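Local coordinates for protein formate dehydrogenase (Staphylococcus aureus, PDB 6TTB) that probably catalyses the NAD-dependent oxidation of formate to carbon dioxide, passing a hydride to the nicotinamide ring of its bound cofactor, at residues A[303-308]-A[322-327]; A[74-79]-A[94-99]. All coordinates share one frame; numbering follows the deposited sequence.

The two contacts sit in different domains and meet at the cleft between them, their centres about 14 Å apart. Contact 1 belongs to the NAD-binding domain and its His-324 holds the nicotinamide carboxamide; contact 2 lies on the neighbouring parallel sheet, with the side chain of Tyr-96 about 11 Å from NAD. Segment 94-99 bridges them. Tyr-99 OH lies 2.6 Å from Gln-305 O, a probable hydrogen bond, and Pro-94 O is 2.9 Å from Gln-305 NE2. Between these points Phe-95, which itself touches NAD, meets the His-324 ring edge-to-face. Segment 94-99 is thereby linked to the cofactor site, and both contacts reach the second subunit.

Contact 1 (A[303-308]-A[322-327]); sequences YPQPAP and TVHYSG. With NAD (nicotinamide-adenine-dinucleotide), chain C.
Gln-305 meets His-324 in a Gln-His pair beside the nicotinamide of NAD, in the Rossmann-type cofactor domain; the arrangement is consistent with the Gln-His pair of formate dehydrogenases, where related D-2-hydroxyacid dehydrogenases carry Glu-His. NE2 of Gln-305 donates to ND1 of His-324 over 2.9 Å, with an N-H...N angle of 157°. The bond runs close to both planes, entering at the ring edge, yet the amide and imidazole are turned 76° apart, and the two side chains cross at about a right angle. The peptides before Pro-304 and Pro-306 are both cis, and from between them the Gln-305 side chain runs extended beyond CG to reach the ring. Its OE1 accepts a hydrogen bond from Trp-302 N, which probably settles the amide's orientation, with NE2 toward the histidine.

His-324 is the centre of an inverse gamma turn, and its CG stands anti to the backbone N (chi1 -179°), which swings the imidazole between glutamine and cofactor. The other ring nitrogen, His-324 NE2, donates to NAD O7N at 3.0 Å; the two bonds together set the imidazole between the glutamine amide and the carboxamide. Gly-327 N also approaches NAD O7N, at 2.9 Å, while Ser-326 OG lies 3.1 Å from NAD N7N. Asp-300 OD2 accepts from Ser-326 N, and Asp-300 also touches the His-324 side chain. At the start of the turn, Val-323 O takes two donors: Tyr-325 N weakly, at 3.1 Å, and Thr-322 OG1 at 2.8 Å.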
# COMPACT_ATOMS: atom_id res chain seq x y z
N TYR A 303 -4.36 0.71 -20.82
CA TYR A 303 -4.75 0.81 -22.25
C TYR A 303 -3.60 0.40 -23.20
O TYR A 303 -2.59 1.12 -23.38
CB TYR A 303 -5.36 2.18 -22.58
CG TYR A 303 -6.01 2.22 -23.95
CD1 TYR A 303 -7.04 1.34 -24.29
CD2 TYR A 303 -5.53 3.08 -24.97
CE1 TYR A 303 -7.53 1.26 -25.60
CE2 TYR A 303 -6.03 3.02 -26.27
CZ TYR A 303 -7.02 2.09 -26.59
OH TYR A 303 -7.55 2.06 -27.86
N PRO A 304 -3.73 -0.70 -23.97
CA PRO A 304 -4.87 -1.61 -23.85
C PRO A 304 -4.59 -2.76 -22.88
O PRO A 304 -3.55 -2.81 -22.25
CB PRO A 304 -4.82 -2.18 -25.26
CG PRO A 304 -3.33 -2.44 -25.43
CD PRO A 304 -2.78 -1.11 -25.03
N GLN A 305 -5.53 -3.69 -22.77
CA GLN A 305 -5.32 -4.86 -21.96
C GLN A 305 -5.60 -6.04 -22.86
O GLN A 305 -6.54 -5.96 -23.65
CB GLN A 305 -6.31 -4.90 -20.81
CG GLN A 305 -6.05 -3.81 -19.79
CD GLN A 305 -6.61 -4.10 -18.41
OE1 GLN A 305 -6.41 -3.30 -17.47
NE2 GLN A 305 -7.32 -5.21 -18.28
N PRO A 306 -4.79 -7.12 -22.79
CA PRO A 306 -3.65 -7.16 -21.87
C PRO A 306 -2.66 -6.06 -22.19
O PRO A 306 -2.54 -5.68 -23.31
CB PRO A 306 -2.98 -8.51 -22.09
CG PRO A 306 -4.09 -9.35 -22.78
CD PRO A 306 -4.98 -8.37 -23.54
N ALA A 307 -2.02 -5.52 -21.17
CA ALA A 307 -0.90 -4.62 -21.36
C ALA A 307 0.19 -5.31 -22.17
O ALA A 307 0.67 -6.40 -21.84
CB ALA A 307 -0.41 -4.13 -20.02
N PRO A 308 0.58 -4.71 -23.31
CA PRO A 308 1.67 -5.26 -24.10
C PRO A 308 2.88 -5.30 -23.19
O PRO A 308 3.02 -4.44 -22.28
CB PRO A 308 1.87 -4.25 -25.25
CG PRO A 308 0.53 -3.54 -25.35
CD PRO A 308 -0.08 -3.56 -23.94
N THR A 322 0.19 -2.89 -10.81
CA THR A 322 0.15 -4.30 -10.92
C THR A 322 -0.59 -4.62 -12.23
O THR A 322 -1.22 -3.76 -12.85
CB THR A 322 -0.60 -4.85 -9.70
OG1 THR A 322 -2.00 -4.56 -9.76
CG2 THR A 322 -0.03 -4.36 -8.38
N VAL A 323 -0.53 -5.86 -12.65
CA VAL A 323 -1.42 -6.27 -13.71
C VAL A 323 -2.85 -6.27 -13.13
O VAL A 323 -3.01 -6.00 -11.95
CB VAL A 323 -0.99 -7.64 -14.26
CG1 VAL A 323 0.49 -7.59 -14.61
CG2 VAL A 323 -1.20 -8.69 -13.21
N HIS A 324 -3.86 -6.57 -13.97
CA HIS A 324 -5.21 -6.16 -13.70
C HIS A 324 -5.95 -7.30 -13.05
O HIS A 324 -6.85 -7.85 -13.69
CB HIS A 324 -5.98 -5.79 -14.99
CG HIS A 324 -7.38 -5.35 -14.66
ND1 HIS A 324 -8.38 -5.15 -15.62
CD2 HIS A 324 -7.94 -5.03 -13.48
CE1 HIS A 324 -9.48 -4.68 -15.01
NE2 HIS A 324 -9.24 -4.65 -13.70
N TYR A 325 -5.80 -7.44 -11.76
CA TYR A 325 -6.54 -8.49 -11.07
C TYR A 325 -7.33 -7.99 -9.84
O TYR A 325 -7.92 -8.80 -9.14
CB TYR A 325 -5.54 -9.52 -10.58
CG TYR A 325 -4.70 -9.01 -9.45
CD1 TYR A 325 -3.65 -8.13 -9.67
CD2 TYR A 325 -4.98 -9.38 -8.14
CE1 TYR A 325 -2.85 -7.71 -8.61
CE2 TYR A 325 -4.21 -8.95 -7.08
CZ TYR A 325 -3.13 -8.16 -7.33
OH TYR A 325 -2.43 -7.76 -6.26
N SER A 326 -7.31 -6.67 -9.58
CA SER A 326 -7.81 -6.11 -8.34
C SER A 326 -9.27 -6.50 -8.19
O SER A 326 -9.68 -6.89 -7.09
CB SER A 326 -7.59 -4.56 -8.22
OG SER A 326 -8.66 -3.85 -8.85
N GLY A 327 -10.01 -6.48 -9.30
CA GLY A 327 -11.39 -6.97 -9.26
C GLY A 327 -11.48 -8.47 -9.56
O GLY A 327 -12.56 -8.98 -9.88
PA NAD C . -20.34 3.76 -9.98
O1A NAD C . -21.30 3.95 -11.10
O2A NAD C . -20.81 3.40 -8.58
O5B NAD C . -19.31 5.00 -9.91
C5B NAD C . -19.18 5.94 -10.99
C4B NAD C . -19.65 7.29 -10.50
O4B NAD C . -18.84 8.29 -11.16
C3B NAD C . -21.13 7.63 -10.78
O3B NAD C . -22.00 7.62 -9.65
C2B NAD C . -21.11 9.00 -11.45
O2B NAD C . -21.93 9.96 -10.81
C1B NAD C . -19.62 9.41 -11.48
N9A NAD C . -19.21 9.96 -12.78
C8A NAD C . -19.92 9.90 -13.97
N7A NAD C . -19.38 10.62 -14.93
C5A NAD C . -18.31 11.28 -14.32
C6A NAD C . -17.37 12.24 -14.78
N6A NAD C . -17.39 12.79 -15.98
N1A NAD C . -16.49 12.74 -13.88
C2A NAD C . -16.49 12.22 -12.64
N3A NAD C . -17.29 11.29 -12.11
C4A NAD C . -18.19 10.86 -12.99
O3 NAD C . -19.33 2.66 -10.42
PN NAD C . -18.34 1.97 -9.43
O1N NAD C . -18.97 0.65 -9.07
O2N NAD C . -17.99 2.92 -8.32
O5D NAD C . -17.07 1.76 -10.40
C5D NAD C . -16.01 2.76 -10.42
C4D NAD C . -15.16 2.47 -11.61
O4D NAD C . -14.20 1.45 -11.24
C3D NAD C . -15.97 1.94 -12.81
O3D NAD C . -16.03 2.85 -13.89
C2D NAD C . -15.32 0.59 -13.15
O2D NAD C . -14.97 0.40 -14.51
C1D NAD C . -14.07 0.52 -12.29
N1N NAD C . -13.94 -0.83 -11.74
C2N NAD C . -12.74 -1.57 -11.95
C3N NAD C . -12.59 -2.87 -11.43
C7N NAD C . -11.21 -3.54 -11.39
O7N NAD C . -11.15 -4.77 -11.39
N7N NAD C . -10.11 -2.77 -11.34
C4N NAD C . -13.76 -3.52 -10.89
C5N NAD C . -14.96 -2.78 -10.72
C6N NAD C . -15.03 -1.45 -11.18

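Contact 2 (A[74-79]-A[94-99]); sequences ADNGED and PFYPAY
Asn-76 and Tyr-96 meet through their polar ends, OD1 of the asparagine standing 3.0 Å from OH of the tyrosine. The amide plane is nearly perpendicular to the phenol ring, 87° apart, and the side chains cross at about a right angle. The closest approach is made by the oxygen of the amide: OD1 comes obliquely to the ring, 3.9 Å from Tyr-96 CZ, whereas Asn-76 ND2 keeps 4.1 Å from Tyr-96 OH. With CG anti to the backbone N (chi1 -172°), Tyr-96 points its ring toward the neighbouring loop so that OH reaches Asn-76. Nearer to the main chain, the CA atoms of Asn-76 and Ala-98 approach to 6.2 Å.

Beneath this first shell lies Leu-38, at the end of strand 34-38, which the side chains of Asn-76, Tyr-96 and Ala-98 all touch. Strand 34-38 runs between 69-73 and 89-92 in a parallel sheet of order 2-1-3-4-5, consistent with the flavodoxin-like substrate domain of D-2-hydroxyacid dehydrogenases. The two segments are the loops that follow those flanking strands, at the C-terminal ends of the sheet's strands. Ala-98 N makes a weak hydrogen bond to Ser-92 OG. Leu-176 of the second subunit packs on Tyr-96, and Trp-174 NE1 of that subunit bonds to Phe-95 O.

Little surface is buried, Asn-76 is exposed and the preceding Asp-75 is poorly ordered; a close approach of two oxygens beside a shared apolar contact with Leu-38 suggests a modest surface tie between the loops.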
# COMPACT_ATOMS: atom_id res chain seq x y z
N ALA A 74 -8.66 -21.42 -25.20
CA ALA A 74 -7.27 -21.06 -25.29
C ALA A 74 -6.99 -20.74 -26.76
O ALA A 74 -6.55 -21.61 -27.51
CB ALA A 74 -6.40 -22.21 -24.74
N ASP A 75 -7.34 -19.50 -27.19
CA ASP A 75 -7.07 -19.02 -28.55
C ASP A 75 -6.84 -17.51 -28.59
O ASP A 75 -5.82 -17.08 -29.16
CB ASP A 75 -8.13 -19.47 -29.55
N ASN A 76 -7.84 -16.73 -28.08
CA ASN A 76 -7.91 -15.25 -28.06
C ASN A 76 -8.36 -14.66 -29.41
O ASN A 76 -9.46 -14.13 -29.48
CB ASN A 76 -6.71 -14.47 -27.42
CG ASN A 76 -5.63 -15.30 -26.75
OD1 ASN A 76 -5.90 -16.13 -25.86
ND2 ASN A 76 -4.38 -15.04 -27.11
N GLY A 77 -7.44 -14.57 -30.38
CA GLY A 77 -7.76 -14.32 -31.79
C GLY A 77 -7.30 -15.50 -32.67
O GLY A 77 -6.35 -16.20 -32.32
N GLU A 78 -8.05 -15.78 -33.75
CA GLU A 78 -7.75 -16.83 -34.74
C GLU A 78 -8.48 -18.12 -34.40
O GLU A 78 -9.06 -18.77 -35.28
CB GLU A 78 -6.24 -17.05 -34.97
N ASP A 79 -8.42 -18.52 -33.11
CA ASP A 79 -9.30 -19.59 -32.68
C ASP A 79 -10.66 -19.02 -32.27
O ASP A 79 -11.69 -19.66 -32.52
CB ASP A 79 -8.65 -20.64 -31.78
CG ASP A 79 -9.52 -21.91 -31.68
OD1 ASP A 79 -10.49 -21.91 -30.87
OD2 ASP A 79 -9.28 -22.85 -32.46
N PRO A 94 -12.62 -8.49 -18.09
CA PRO A 94 -11.89 -7.31 -18.53
C PRO A 94 -10.37 -7.48 -18.36
O PRO A 94 -9.57 -6.85 -19.09
CB PRO A 94 -12.37 -6.15 -17.63
CG PRO A 94 -13.49 -6.76 -16.74
CD PRO A 94 -13.45 -8.27 -16.91
N PHE A 95 -10.00 -8.35 -17.40
CA PHE A 95 -8.62 -8.65 -17.10
C PHE A 95 -7.95 -9.35 -18.28
O PHE A 95 -6.73 -9.42 -18.38
CB PHE A 95 -8.56 -9.45 -15.81
CG PHE A 95 -9.64 -9.15 -14.81
CD1 PHE A 95 -9.68 -7.91 -14.14
CD2 PHE A 95 -10.55 -10.13 -14.45
CE1 PHE A 95 -10.65 -7.68 -13.16
CE2 PHE A 95 -11.54 -9.87 -13.50
CZ PHE A 95 -11.57 -8.65 -12.86
N TYR A 96 -8.75 -9.86 -19.20
CA TYR A 96 -8.23 -10.73 -20.24
C TYR A 96 -9.30 -10.89 -21.31
O TYR A 96 -10.02 -11.90 -21.35
CB TYR A 96 -7.75 -12.05 -19.61
CG TYR A 96 -6.99 -12.98 -20.52
CD1 TYR A 96 -7.67 -13.85 -21.34
CD2 TYR A 96 -5.60 -13.00 -20.58
CE1 TYR A 96 -7.01 -14.76 -22.13
CE2 TYR A 96 -4.91 -13.87 -21.42
CZ TYR A 96 -5.63 -14.76 -22.19
OH TYR A 96 -5.03 -15.63 -23.06
N PRO A 97 -9.56 -9.82 -22.10
CA PRO A 97 -10.82 -9.70 -22.83
C PRO A 97 -10.75 -10.27 -24.22
O PRO A 97 -9.71 -10.25 -24.90
CB PRO A 97 -11.11 -8.20 -22.85
CG PRO A 97 -9.71 -7.57 -22.78
CD PRO A 97 -8.76 -8.62 -22.20
N ALA A 98 -11.84 -10.88 -24.59
CA ALA A 98 -12.12 -11.17 -25.97
C ALA A 98 -12.77 -9.94 -26.59
O ALA A 98 -13.92 -9.62 -26.26
CB ALA A 98 -13.02 -12.37 -26.04
N TYR A 99 -11.99 -9.22 -27.44
CA TYR A 99 -12.47 -8.00 -28.06
C TYR A 99 -13.57 -8.31 -29.07
O TYR A 99 -13.40 -9.14 -29.97
CB TYR A 99 -11.33 -7.21 -28.68
CG TYR A 99 -10.54 -6.43 -27.66
CD1 TYR A 99 -11.05 -5.26 -27.06
CD2 TYR A 99 -9.28 -6.88 -27.25
CE1 TYR A 99 -10.33 -4.58 -26.08
CE2 TYR A 99 -8.52 -6.17 -26.31
CZ TYR A 99 -9.05 -5.03 -25.71
OH TYR A 99 -8.29 -4.37 -24.77